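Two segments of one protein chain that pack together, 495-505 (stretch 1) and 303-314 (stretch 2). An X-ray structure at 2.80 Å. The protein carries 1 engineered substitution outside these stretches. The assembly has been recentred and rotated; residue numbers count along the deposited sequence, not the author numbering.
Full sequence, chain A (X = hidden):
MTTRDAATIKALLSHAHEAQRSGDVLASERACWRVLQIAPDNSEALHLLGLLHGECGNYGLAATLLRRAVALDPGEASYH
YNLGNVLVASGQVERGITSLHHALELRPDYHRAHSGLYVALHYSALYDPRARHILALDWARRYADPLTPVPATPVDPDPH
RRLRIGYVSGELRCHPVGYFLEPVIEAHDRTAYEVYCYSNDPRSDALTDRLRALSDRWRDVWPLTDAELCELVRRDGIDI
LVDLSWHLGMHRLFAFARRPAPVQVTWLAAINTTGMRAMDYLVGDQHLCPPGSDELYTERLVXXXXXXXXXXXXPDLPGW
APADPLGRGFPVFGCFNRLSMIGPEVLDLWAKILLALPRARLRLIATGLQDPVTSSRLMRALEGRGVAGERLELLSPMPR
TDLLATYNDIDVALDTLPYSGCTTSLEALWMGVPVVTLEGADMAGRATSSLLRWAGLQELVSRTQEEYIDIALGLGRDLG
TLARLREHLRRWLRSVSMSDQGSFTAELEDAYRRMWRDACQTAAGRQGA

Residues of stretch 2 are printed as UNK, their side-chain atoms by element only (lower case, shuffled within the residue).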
ATOM      1  N   SER A 495      -4.783   6.229  25.534  1.00 56.12           N
ATOM      2  CA  SER A 495      -6.130   6.666  25.112  1.00 51.02           C
ATOM      3  C   SER A 495      -6.639   5.881  23.902  1.00 52.36           C
ATOM      4  O   SER A 495      -7.771   5.400  23.882  1.00 52.43           O
ATOM      5  CB  SER A 495      -6.100   8.158  24.770  1.00 47.18           C
ATOM      6  OG  SER A 495      -7.226   8.549  24.024  1.00 43.11           O
ATOM      7  N   VAL A 496      -5.764   5.752  22.913  1.00 52.54           N
ATOM      8  CA  VAL A 496      -6.037   5.033  21.673  1.00 51.18           C
ATOM      9  C   VAL A 496      -6.110   3.513  21.886  1.00 51.31           C
ATOM     10  O   VAL A 496      -6.921   2.838  21.245  1.00 51.04           O
ATOM     11  CB  VAL A 496      -5.006   5.463  20.579  1.00 51.12           C
ATOM     12  CG1 VAL A 496      -4.425   4.303  19.794  1.00 50.23           C
ATOM     13  CG2 VAL A 496      -5.614   6.516  19.659  1.00 49.33           C
ATOM     14  N   SER A 497      -5.269   2.975  22.773  1.00 53.09           N
ATOM     15  CA  SER A 497      -5.331   1.546  23.151  1.00 54.97           C
ATOM     16  C   SER A 497      -6.694   1.141  23.740  1.00 57.98           C
ATOM     17  O   SER A 497      -7.134  -0.000  23.590  1.00 57.86           O
ATOM     18  CB  SER A 497      -4.238   1.193  24.180  1.00 52.30           C
ATOM     19  OG  SER A 497      -2.932   1.288  23.648  1.00 50.76           O
ATOM     20  N   MET A 498      -7.338   2.087  24.415  1.00 61.41           N
ATOM     21  CA  MET A 498      -8.538   1.823  25.180  1.00 68.82           C
ATOM     22  C   MET A 498      -9.796   1.992  24.331  1.00 65.95           C
ATOM     23  O   MET A 498     -10.612   1.078  24.259  1.00 64.35           O
ATOM     24  CB  MET A 498      -8.569   2.764  26.393  1.00 76.95           C
ATOM     25  CG  MET A 498      -9.433   2.307  27.561  1.00 80.61           C
ATOM     26  SD  MET A 498      -9.728   3.644  28.741  1.00 88.11           S
ATOM     27  CE  MET A 498      -8.063   4.169  29.179  1.00 89.07           C
ATOM     28  N   SER A 499      -9.940   3.144  23.680  1.00 65.02           N
ATOM     29  CA  SER A 499     -11.194   3.507  23.005  1.00 67.35           C
ATOM     30  C   SER A 499     -11.212   3.347  21.469  1.00 65.03           C
ATOM     31  O   SER A 499     -12.279   3.115  20.898  1.00 66.44           O
ATOM     32  CB  SER A 499     -11.582   4.947  23.373  1.00 69.10           C
ATOM     33  OG  SER A 499     -10.700   5.883  22.793  1.00 79.23           O
ATOM     34  N   ASP A 500     -10.053   3.441  20.811  1.00 60.40           N
ATOM     35  CA  ASP A 500     -10.001   3.757  19.363  1.00 54.47           C
ATOM     36  C   ASP A 500     -10.539   2.687  18.415  1.00 49.05           C
ATOM     37  O   ASP A 500     -11.138   3.021  17.391  1.00 47.46           O
ATOM     38  CB  ASP A 500      -8.581   4.131  18.946  1.00 55.61           C
ATOM     39  CG  ASP A 500      -8.550   4.921  17.676  1.00 56.32           C
ATOM     40  OD1 ASP A 500      -9.103   6.030  17.670  1.00 53.71           O
ATOM     41  OD2 ASP A 500      -7.978   4.451  16.677  1.00 65.21           O
ATOM     42  N   GLN A 501     -10.316   1.415  18.744  1.00 45.58           N
ATOM     43  CA  GLN A 501     -10.925   0.298  18.011  1.00 41.57           C
ATOM     44  C   GLN A 501     -12.430   0.519  17.838  1.00 41.76           C
ATOM     45  O   GLN A 501     -12.901   0.741  16.729  1.00 42.83           O
ATOM     46  CB  GLN A 501     -10.657  -1.036  18.724  1.00 40.05           C
ATOM     47  CG  GLN A 501     -11.432  -2.220  18.160  1.00 39.64           C
ATOM     48  CD  GLN A 501     -10.906  -3.562  18.628  1.00 39.23           C
ATOM     49  OE1 GLN A 501     -10.106  -3.642  19.557  1.00 38.11           O
ATOM     50  NE2 GLN A 501     -11.359  -4.632  17.978  1.00 41.10           N
ATOM     51  N   GLY A 502     -13.161   0.511  18.949  1.00 42.43           N
ATOM     52  CA  GLY A 502     -14.615   0.678  18.945  1.00 40.96           C
ATOM     53  C   GLY A 502     -15.073   2.058  18.518  1.00 41.44           C
ATOM     54  O   GLY A 502     -16.127   2.206  17.896  1.00 42.18           O
ATOM     55  N   SER A 503     -14.283   3.073  18.845  1.00 42.10           N
ATOM     56  CA  SER A 503     -14.605   4.441  18.460  1.00 43.79           C
ATOM     57  C   SER A 503     -14.563   4.611  16.933  1.00 46.88           C
ATOM     58  O   SER A 503     -15.471   5.214  16.350  1.00 45.37           O
ATOM     59  CB  SER A 503     -13.652   5.421  19.140  1.00 43.99           C
ATOM     60  OG  SER A 503     -14.195   6.720  19.114  1.00 47.14           O
ATOM     61  N   PHE A 504     -13.526   4.055  16.289  1.00 49.13           N
ATOM     62  CA  PHE A 504     -13.406   4.118  14.826  1.00 48.71           C
ATOM     63  C   PHE A 504     -14.519   3.346  14.112  1.00 48.22           C
ATOM     64  O   PHE A 504     -15.184   3.901  13.234  1.00 46.69           O
ATOM     65  CB  PHE A 504     -12.056   3.585  14.310  1.00 50.39           C
ATOM     66  CG  PHE A 504     -12.008   3.463  12.800  1.00 49.13           C
ATOM     67  CD1 PHE A 504     -11.928   4.602  12.009  1.00 46.97           C
ATOM     68  CD2 PHE A 504     -12.103   2.221  12.169  1.00 49.87           C
ATOM     69  CE1 PHE A 504     -11.913   4.523  10.624  1.00 47.75           C
ATOM     70  CE2 PHE A 504     -12.094   2.132  10.777  1.00 48.66           C
ATOM     71  CZ  PHE A 504     -11.994   3.283  10.005  1.00 47.70           C
ATOM     72  N   THR A 505     -14.714   2.073  14.472  1.00 45.77           N
ATOM     73  CA  THR A 505     -15.618   1.234  13.675  1.00 46.54           C
ATOM     74  C   THR A 505     -17.071   1.691  13.825  1.00 49.28           C
ATOM     75  O   THR A 505     -17.870   1.467  12.931  1.00 58.80           O
ATOM     76  CB  THR A 505     -15.509  -0.301  13.884  1.00 45.36           C
ATOM     77  OG1 THR A 505     -16.644  -0.792  14.596  1.00 49.35           O
ATOM     78  CG2 THR A 505     -14.238  -0.727  14.570  1.00 44.97           C
ATOM     79  N   UNK A 303     -15.860  12.022   4.088  1.00 41.66           N
ATOM     80  CA  UNK A 303     -14.865  12.590   4.992  1.00 42.20           C
ATOM     81  C   UNK A 303     -15.252  12.366   6.457  1.00 42.56           C
ATOM     82  O   UNK A 303     -15.897  13.220   7.074  1.00 43.73           O
ATOM     83  c   UNK A 303     -13.835  16.438   0.734  1.00 46.14           C
ATOM     84  n   UNK A 303     -12.955  16.973  -0.102  1.00 45.30           N
ATOM     85  n   UNK A 303     -13.608  16.495   2.048  1.00 45.35           N
ATOM     86  c   UNK A 303     -14.492  15.965   3.093  1.00 42.94           C
ATOM     87  c   UNK A 303     -14.308  14.467   3.308  1.00 42.55           C
ATOM     88  n   UNK A 303     -14.931  15.857   0.238  1.00 46.82           N
ATOM     89  c   UNK A 303     -14.702  14.087   4.726  1.00 41.77           C
ATOM     90  N   UNK A 304     -14.843  11.230   7.021  1.00 41.57           N
ATOM     91  CA  UNK A 304     -15.057  10.961   8.448  1.00 42.32           C
ATOM     92  C   UNK A 304     -14.470  12.091   9.322  1.00 45.10           C
ATOM     93  O   UNK A 304     -13.427  12.669   8.990  1.00 44.96           O
ATOM     94  c   UNK A 304     -14.846   8.326   8.244  1.00 40.70           C
ATOM     95  c   UNK A 304     -16.300   8.031   8.545  1.00 40.27           C
ATOM     96  c   UNK A 304     -14.398   9.643   8.871  1.00 41.40           C
ATOM     97  c   UNK A 304     -13.945   7.201   8.736  1.00 41.74           C
ATOM     98  N   UNK A 305     -15.126  12.368  10.453  1.00 46.11           N
ATOM     99  CA  UNK A 305     -14.703  13.429  11.393  1.00 44.26           C
ATOM    100  C   UNK A 305     -13.679  12.945  12.443  1.00 43.06           C
ATOM    101  O   UNK A 305     -13.540  13.538  13.503  1.00 42.61           O
ATOM    102  c   UNK A 305     -15.942  13.990  12.081  1.00 43.62           C
ATOM    103  o   UNK A 305     -16.644  12.925  12.701  1.00 44.11           O
ATOM    104  N   UNK A 306     -12.999  11.843  12.142  1.00 43.03           N
ATOM    105  CA  UNK A 306     -11.823  11.366  12.858  1.00 42.73           C
ATOM    106  C   UNK A 306     -10.806  10.907  11.782  1.00 43.97           C
ATOM    107  O   UNK A 306     -11.071  11.023  10.586  1.00 41.76           O
ATOM    108  n   UNK A 306     -10.177   6.968  13.260  1.00 52.47           N
ATOM    109  c   UNK A 306     -12.946   7.736  13.763  1.00 43.54           C
ATOM    110  c   UNK A 306     -12.208  10.178  13.743  1.00 42.13           C
ATOM    111  n   UNK A 306     -11.910   7.391  14.743  1.00 45.37           N
ATOM    112  c   UNK A 306     -12.715   8.986  12.950  1.00 41.72           C
ATOM    113  n   UNK A 306      -9.865   6.695  15.494  1.00 47.04           N
ATOM    114  c   UNK A 306     -10.661   7.016  14.489  1.00 46.44           C
ATOM    115  N   UNK A 307      -9.682  10.338  12.213  1.00 44.20           N
ATOM    116  CA  UNK A 307      -8.698   9.752  11.300  1.00 45.56           C
ATOM    117  C   UNK A 307      -9.323   8.581  10.537  1.00 48.65           C
ATOM    118  O   UNK A 307     -10.120   7.836  11.102  1.00 50.75           O
ATOM    119  c   UNK A 307      -5.764   7.547  11.421  1.00 43.22           C
ATOM    120  c   UNK A 307      -4.701   7.109  10.644  1.00 41.57           C
ATOM    121  c   UNK A 307      -4.706   9.209   9.473  1.00 42.07           C
ATOM    122  c   UNK A 307      -5.764   9.645  10.251  1.00 42.65           C
ATOM    123  c   UNK A 307      -6.315   8.819  11.232  1.00 43.96           C
ATOM    124  c   UNK A 307      -4.168   7.945   9.671  1.00 41.29           C
ATOM    125  c   UNK A 307      -7.458   9.296  12.089  1.00 43.93           C
ATOM    126  N   UNK A 308      -8.965   8.419   9.259  1.00 47.31           N
ATOM    127  CA  UNK A 308      -9.623   7.416   8.400  1.00 45.87           C
ATOM    128  C   UNK A 308      -9.288   5.945   8.694  1.00 43.32           C
ATOM    129  O   UNK A 308      -9.773   5.079   7.981  1.00 43.17           O
ATOM    130  c   UNK A 308      -5.639   7.235   6.219  1.00 53.23           C
ATOM    131  c   UNK A 308      -8.069   7.234   6.312  1.00 51.90           C
ATOM    132  c   UNK A 308      -5.678   6.341   5.156  1.00 55.34           C
ATOM    133  c   UNK A 308      -6.893   5.898   4.662  1.00 55.26           C
ATOM    134  c   UNK A 308      -8.076   6.345   5.236  1.00 52.31           C
ATOM    135  c   UNK A 308      -6.824   7.680   6.785  1.00 52.15           C
ATOM    136  c   UNK A 308      -9.384   7.735   6.917  1.00 48.54           C
ATOM    137  o   UNK A 308      -4.508   5.897   4.581  1.00 52.57           O
ATOM    138  N   UNK A 309      -8.483   5.667   9.725  1.00 41.10           N
ATOM    139  CA  UNK A 309      -8.093   4.309  10.090  1.00 42.44           C
ATOM    140  C   UNK A 309      -8.135   4.124  11.607  1.00 44.47           C
ATOM    141  O   UNK A 309      -8.059   5.114  12.339  1.00 43.14           O
ATOM    142  c   UNK A 309      -4.893   4.158   7.867  1.00 47.08           C
ATOM    143  c   UNK A 309      -7.087   3.172   7.348  1.00 47.41           C
ATOM    144  c   UNK A 309      -6.379   4.241   8.133  1.00 46.38           C
ATOM    145  c   UNK A 309      -6.667   4.052   9.618  1.00 43.76           C
ATOM    146  N   UNK A 310      -8.228   2.860  12.085  1.00 46.01           N
ATOM    147  CA  UNK A 310      -8.115   2.586  13.522  1.00 47.76           C
ATOM    148  C   UNK A 310      -6.656   2.561  14.018  1.00 47.34           C
ATOM    149  O   UNK A 310      -5.844   1.779  13.519  1.00 49.43           O
ATOM    150  c   UNK A 310      -8.766   1.201  13.666  1.00 48.85           C
ATOM    151  c   UNK A 310      -8.517   0.525  12.359  1.00 46.98           C
ATOM    152  c   UNK A 310      -8.449   1.615  11.314  1.00 46.20           C
ATOM    153  N   UNK A 311      -6.355   3.395  15.015  1.00 47.66           N
ATOM    154  CA  UNK A 311      -4.996   3.590  15.558  1.00 44.51           C
ATOM    155  C   UNK A 311      -4.615   2.744  16.798  1.00 43.78           C
ATOM    156  O   UNK A 311      -3.516   2.911  17.349  1.00 41.93           O
ATOM    157  c   UNK A 311      -4.810   5.070  15.882  1.00 43.40           C
ATOM    158  s   UNK A 311      -5.020   6.153  14.456  1.00 48.99           S
ATOM    159  N   UNK A 312      -5.488   1.842  17.241  1.00 43.02           N
ATOM    160  CA  UNK A 312      -5.162   0.990  18.395  1.00 45.15           C
ATOM    161  C   UNK A 312      -4.041   0.000  18.063  1.00 47.15           C
ATOM    162  O   UNK A 312      -4.088  -0.643  17.016  1.00 48.76           O
ATOM    163  c   UNK A 312      -6.406   0.247  18.914  1.00 45.33           C
ATOM    164  n   UNK A 312      -7.029  -2.017  18.314  1.00 42.75           N
ATOM    165  o   UNK A 312      -7.262  -0.403  16.788  1.00 44.55           O
ATOM    166  c   UNK A 312      -6.949  -0.759  17.916  1.00 42.97           C
ATOM    167  N   UNK A 313      -3.034  -0.134  18.947  1.00 50.91           N
ATOM    168  CA  UNK A 313      -1.865  -0.953  18.625  1.00 53.35           C
ATOM    169  C   UNK A 313      -2.092  -2.433  18.880  1.00 54.48           C
ATOM    170  O   UNK A 313      -3.013  -2.783  19.606  1.00 56.97           O
ATOM    171  c   UNK A 313      -0.827  -0.439  19.608  1.00 54.19           C
ATOM    172  c   UNK A 313      -1.636  -0.181  20.832  1.00 53.82           C
ATOM    173  c   UNK A 313      -2.970   0.337  20.343  1.00 53.08           C
ATOM    174  N   UNK A 314      -1.235  -3.300  18.320  1.00 58.35           N
ATOM    175  CA  UNK A 314      -1.378  -4.726  18.603  1.00 63.09           C
ATOM    176  C   UNK A 314      -1.031  -5.060  20.066  1.00 70.73           C
ATOM    177  O   UNK A 314      -0.425  -4.233  20.764  1.00 73.01           O
ATOM    178  c   UNK A 314       0.641  -4.333  17.384  1.00 61.97           C
ATOM    179  c   UNK A 314      -0.100  -3.026  17.418  1.00 60.17           C
ATOM    180  c   UNK A 314      -0.389  -5.379  17.625  1.00 61.89           C
TER

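Position 303 carries three carbons, a nitrogen, then a carbon bearing two more nitrogens, a guanidinium. Its side chain is out of reach of stretch 1 and is hydrogen-bonded elsewhere in the structure: Arg303. Position 304 has four carbons forked at the second, one of them 3.9 Å from Phe504 CE1. That is Leu304, a last strand residue pointing toward the helix. At 305 a single carbon ends in one oxygen, out of reach of stretch 1: Ser305.

Position 306 repeats the guanidinium pattern, but here one terminal nitrogen lies 2.4 Å from Asp500 OD1 and the other 3.2 Å from Phe504 CD1. It is Arg306. Its NH2 makes the salt bridge, with OD1 near the guanidinium plane, while Phe504 CA sits over one guanidinium face.

Position 307 shows one carbon and a six-carbon ring without oxygen, a side chain that stays clear of stretch 1: Phe307. Its backbone matters more, since Arg306 NH1 donates to Phe307 O at a very short 2.3 Å. Position 308 has the same ring bearing an oxygen: Tyr308. Its CB points away, yet Tyr308 O is 3.4 Å from Phe504 CE1. Four carbons forked at the second mark 309 as Leu309, also pointing away; Arg306 NH1 donates to Leu309 O at 3.0 Å, tying the loop to itself.

At 310 three carbons close a ring onto the backbone nitrogen, and the one bonded to that nitrogen lies 3.7 Å from Phe504 CE2. This is Pro310. Pro310 CD lies over the face of the Phe504 ring, 4.0 Å from the centroid of that ring, in a CH-pi contact. Position 311 has one carbon and a sulfur, the carbon 4.0 Å from Val496 CG1: Cys311. Cys311 N donates to Asp500 OD2 at 2.6 Å.

Position 312 has two carbons, the second carrying an oxygen and a nitrogen, and the first lies 3.5 Å from Val496 O: Asn312. At 313 three carbons close a ring onto the backbone nitrogen, within reach of Ser497 OG and Val496 CG1: Pro313, its CG 3.4 Å from Ser497 OG and its CD 4.3 Å from Val496 CG1. At 314 three carbons again close a ring onto the backbone nitrogen, without contact to stretch 1: Pro314.

The rule is a buried carboxylate used twice. Asp500 directs OD1 to a side-chain cation and OD2 to a backbone N-H, joining two points of an irregular loop to one helix residue. Phe504, with the largest covered area, one turn onward, fills the space beside Leu304, Arg306 and Pro310. Val496, one turn earlier, adds apolar packing against Cys311 and Pro313.

Stretch 2, residues 303-314: RLSRFYLPCNPP
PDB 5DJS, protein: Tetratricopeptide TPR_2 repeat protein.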